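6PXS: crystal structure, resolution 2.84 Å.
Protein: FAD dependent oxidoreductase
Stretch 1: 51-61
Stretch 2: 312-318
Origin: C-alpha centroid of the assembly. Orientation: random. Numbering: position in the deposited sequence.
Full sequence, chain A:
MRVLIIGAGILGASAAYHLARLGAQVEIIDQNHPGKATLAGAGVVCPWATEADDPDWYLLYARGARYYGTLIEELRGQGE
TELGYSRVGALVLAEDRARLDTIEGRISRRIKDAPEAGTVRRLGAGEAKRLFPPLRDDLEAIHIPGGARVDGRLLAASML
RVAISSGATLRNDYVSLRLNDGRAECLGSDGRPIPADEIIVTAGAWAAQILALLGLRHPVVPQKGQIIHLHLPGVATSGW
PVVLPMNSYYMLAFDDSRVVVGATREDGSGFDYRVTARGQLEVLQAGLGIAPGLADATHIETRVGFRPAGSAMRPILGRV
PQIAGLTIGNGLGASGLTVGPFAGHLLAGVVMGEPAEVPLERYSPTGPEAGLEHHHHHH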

# COMPACT_ATOMS: atom_id res chain seq x y z
N GLU A 51 -25.78 -2.74 25.39
CA GLU A 51 -26.43 -1.77 26.26
C GLU A 51 -27.72 -1.25 25.65
O GLU A 51 -28.63 -0.84 26.38
N ALA A 52 -27.82 -1.25 24.32
CA ALA A 52 -29.00 -0.75 23.63
C ALA A 52 -30.14 -1.75 23.77
O ALA A 52 -30.03 -2.89 23.29
N ASP A 53 -31.22 -1.34 24.43
CA ASP A 53 -32.42 -2.17 24.58
C ASP A 53 -33.51 -1.61 23.67
O ASP A 53 -34.36 -0.82 24.09
N ASP A 54 -33.48 -2.03 22.42
CA ASP A 54 -34.54 -1.72 21.45
C ASP A 54 -35.15 -3.03 20.97
O ASP A 54 -34.47 -3.78 20.24
N PRO A 55 -36.39 -3.35 21.32
CA PRO A 55 -36.92 -4.68 20.95
C PRO A 55 -36.97 -4.91 19.45
O PRO A 55 -36.66 -6.02 19.00
N ASP A 56 -37.35 -3.90 18.67
CA ASP A 56 -37.40 -4.07 17.22
C ASP A 56 -36.03 -4.42 16.67
O ASP A 56 -35.91 -5.29 15.79
N TRP A 57 -34.98 -3.77 17.17
CA TRP A 57 -33.63 -4.05 16.68
C TRP A 57 -33.06 -5.31 17.31
O TRP A 57 -32.42 -6.12 16.62
N TYR A 58 -33.28 -5.51 18.61
CA TYR A 58 -32.68 -6.66 19.28
C TYR A 58 -33.24 -7.98 18.74
O TYR A 58 -32.52 -8.98 18.70
N LEU A 59 -34.51 -7.99 18.33
CA LEU A 59 -35.10 -9.22 17.80
C LEU A 59 -34.24 -9.80 16.69
O LEU A 59 -33.96 -11.01 16.68
N LEU A 60 -33.80 -8.96 15.76
CA LEU A 60 -32.96 -9.43 14.67
C LEU A 60 -31.52 -9.63 15.10
O LEU A 60 -30.82 -10.48 14.54
N TYR A 61 -31.05 -8.86 16.08
CA TYR A 61 -29.67 -8.98 16.54
C TYR A 61 -29.43 -10.36 17.14
O TYR A 61 -28.52 -11.09 16.72
N ALA A 312 -33.17 5.70 13.08
CA ALA A 312 -33.50 4.75 14.13
C ALA A 312 -32.50 3.60 14.11
O ALA A 312 -32.03 3.19 13.05
N MET A 313 -32.19 3.08 15.30
CA MET A 313 -31.24 1.98 15.39
C MET A 313 -31.78 0.71 14.74
O MET A 313 -30.99 -0.18 14.41
N ARG A 314 -33.10 0.59 14.57
CA ARG A 314 -33.63 -0.60 13.93
C ARG A 314 -33.43 -0.52 12.42
O ARG A 314 -33.46 0.56 11.83
N PRO A 315 -33.20 -1.67 11.76
CA PRO A 315 -32.90 -1.63 10.32
C PRO A 315 -34.10 -1.27 9.46
O PRO A 315 -35.20 -1.03 9.97
N ILE A 316 -33.89 -1.23 8.15
CA ILE A 316 -34.93 -0.95 7.17
C ILE A 316 -34.97 -2.14 6.22
O ILE A 316 -34.03 -2.36 5.45
N LEU A 317 -36.06 -2.91 6.28
CA LEU A 317 -36.21 -4.10 5.45
C LEU A 317 -37.65 -4.21 4.99
O LEU A 317 -38.58 -4.07 5.79
N GLY A 318 -37.84 -4.46 3.70
CA GLY A 318 -39.15 -4.72 3.14
C GLY A 318 -39.39 -3.94 1.86
O GLY A 318 -38.60 -3.09 1.45

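The most distinctive feature of this contact is a sulfur set over an aromatic face: M313 SD lies 4.1 Å from the centroid of the six-membered ring of W57, and the line joining them is only 15° off the ring normal. That small angle places the sulfur above the face rather than beside the edge. The M313 side chain is extended through chi1 (-167°, t) and chi2 (-176°, t), and chi3 turns to -57° (m). The same sulfur also meets the methyl of A52, with A52 CB to M313 SD at 3.6 Å, so M313 bridges the loop ahead of the helix and the helix itself. It gives up 89 Å² to the other stretch, the largest share of any residue here. The CA-to-CB bonds of A52, D54, D56, W57, L60 and M313 are all directed toward the other stretch.

W57 is the center of the helical side. Its CA is 4.4 Å from the CA of R314, a spacing that brings the backbones close enough for W57 CB to approach R314 CA at 3.9 Å. Chi1 of 163° (t) and chi2 of 78° orient the indole so that W57 CD1 comes within 3.5 Å of M313 O, while P315 CD sits at the ring edge, near its plane, 4.4 Å from W57 CD1. The indole nitrogen NE1 finds its hydrogen bond elsewhere in the structure.

One helical turn on, L60 extends the apolar patch. With chi1 at -59° (m) and chi2 at 173° (t), it brings L60 CD1 to 4.0 Å from P315 CG and 4.1 Å from L317 CD1. L317, also m,t, has its CA-to-CB bond directed toward the other stretch, whereas the CA-to-CB bond of P315 is directed sideways and its ring carbons make the contact.

The acidic side chains pack against R314 without hydrogen-bonding to it. D54 is the N-cap; its OD1 accepts a weak bond from D56 N (3.4 Å, 132°), while D54 OD2 lies 4.0 Å from R314 CB. The CA-to-CB bond of R314 points sideways, and chi1 of 68° (p) followed by two t angles carries its chain past D56, where D56 CB and R314 CD are 3.9 Å apart. D56 OD2 is 4.5 Å from R314 NE, but it lies well out of the guanidinium plane and no N-H points at it, so the opposite charges are merely near each other. D56 OD1 and R314 NE are both hydrogen-bonded elsewhere. No hydrogen bond crosses between the stretches, and the 395 Å² buried between them, both sides summed, rests on packing.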

# COMPACT_ATOMS: atom_id res chain seq x y z
CB GLU A 51 -25.48 -0.61 26.55
CG GLU A 51 -25.81 0.17 27.82
CD GLU A 51 -24.83 1.31 28.06
OE1 GLU A 51 -23.91 1.50 27.23
OE2 GLU A 51 -24.98 2.01 29.08
CB ALA A 52 -28.69 -0.48 22.16
CB ASP A 53 -32.86 -2.22 26.06
CG ASP A 53 -32.91 -0.85 26.71
OD1 ASP A 53 -32.55 0.14 26.04
OD2 ASP A 53 -33.31 -0.76 27.89
CB ASP A 54 -33.99 -0.91 20.28
CG ASP A 54 -35.05 -0.59 19.24
OD1 ASP A 54 -36.25 -0.82 19.52
OD2 ASP A 54 -34.69 -0.12 18.14
CB PRO A 55 -38.32 -4.68 21.58
CG PRO A 55 -38.29 -3.62 22.62
CD PRO A 55 -37.37 -2.57 22.10
CB ASP A 56 -37.93 -2.80 16.56
CG ASP A 56 -39.37 -2.50 16.95
OD1 ASP A 56 -40.13 -3.46 17.21
OD2 ASP A 56 -39.73 -1.31 17.00
CB TRP A 57 -32.72 -2.86 16.96
CG TRP A 57 -31.26 -3.20 16.88
CD1 TRP A 57 -30.52 -3.35 15.74
CD2 TRP A 57 -30.37 -3.44 17.97
NE1 TRP A 57 -29.22 -3.68 16.06
CE2 TRP A 57 -29.11 -3.73 17.43
CE3 TRP A 57 -30.53 -3.44 19.36
CZ2 TRP A 57 -28.00 -4.02 18.22
CZ3 TRP A 57 -29.43 -3.72 20.15
CH2 TRP A 57 -28.18 -4.00 19.58
CB TYR A 58 -32.91 -6.58 20.79
CG TYR A 58 -32.23 -7.69 21.55
CD1 TYR A 58 -30.86 -7.68 21.76
CD2 TYR A 58 -32.96 -8.76 22.06
CE1 TYR A 58 -30.23 -8.70 22.46
CE2 TYR A 58 -32.34 -9.78 22.75
CZ TYR A 58 -30.98 -9.75 22.95
OH TYR A 58 -30.36 -10.77 23.64
CB LEU A 59 -36.52 -8.93 17.30
CG LEU A 59 -37.24 -10.09 16.61
CD1 LEU A 59 -37.22 -11.34 17.48
CD2 LEU A 59 -38.68 -9.69 16.29
CB LEU A 60 -33.02 -8.44 13.50
CG LEU A 60 -34.41 -8.20 12.91
CD1 LEU A 60 -34.37 -7.09 11.88
CD2 LEU A 60 -34.95 -9.49 12.31
CB TYR A 61 -29.36 -7.87 17.55
CG TYR A 61 -27.89 -7.64 17.83
CD1 TYR A 61 -26.92 -7.91 16.87
CD2 TYR A 61 -27.48 -7.15 19.06
CE1 TYR A 61 -25.57 -7.70 17.14
CE2 TYR A 61 -26.14 -6.93 19.33
CZ TYR A 61 -25.20 -7.21 18.37
OH TYR A 61 -23.87 -6.99 18.65
CB ALA A 312 -34.92 4.21 13.95
CB MET A 313 -30.89 1.71 16.85
CG MET A 313 -29.69 0.80 17.04
SD MET A 313 -29.36 0.41 18.77
CE MET A 313 -29.18 2.05 19.47
CB ARG A 314 -35.12 -0.76 14.24
CG ARG A 314 -36.03 0.29 13.62
CD ARG A 314 -37.48 0.05 14.00
NE ARG A 314 -38.39 1.00 13.37
CZ ARG A 314 -38.72 2.19 13.86
NH1 ARG A 314 -39.55 2.97 13.20
NH2 ARG A 314 -38.21 2.60 15.02
CB PRO A 315 -32.42 -3.06 10.02
CG PRO A 315 -32.25 -3.73 11.35
CD PRO A 315 -33.19 -3.05 12.27
CB ILE A 316 -34.67 0.36 6.41
CG1 ILE A 316 -34.68 1.54 7.37
CG2 ILE A 316 -35.72 0.54 5.31
CD1 ILE A 316 -34.35 2.87 6.71
CB LEU A 317 -35.82 -5.36 6.23
CG LEU A 317 -34.47 -5.34 6.95
CD1 LEU A 317 -34.34 -6.56 7.84
CD2 LEU A 317 -33.32 -5.29 5.95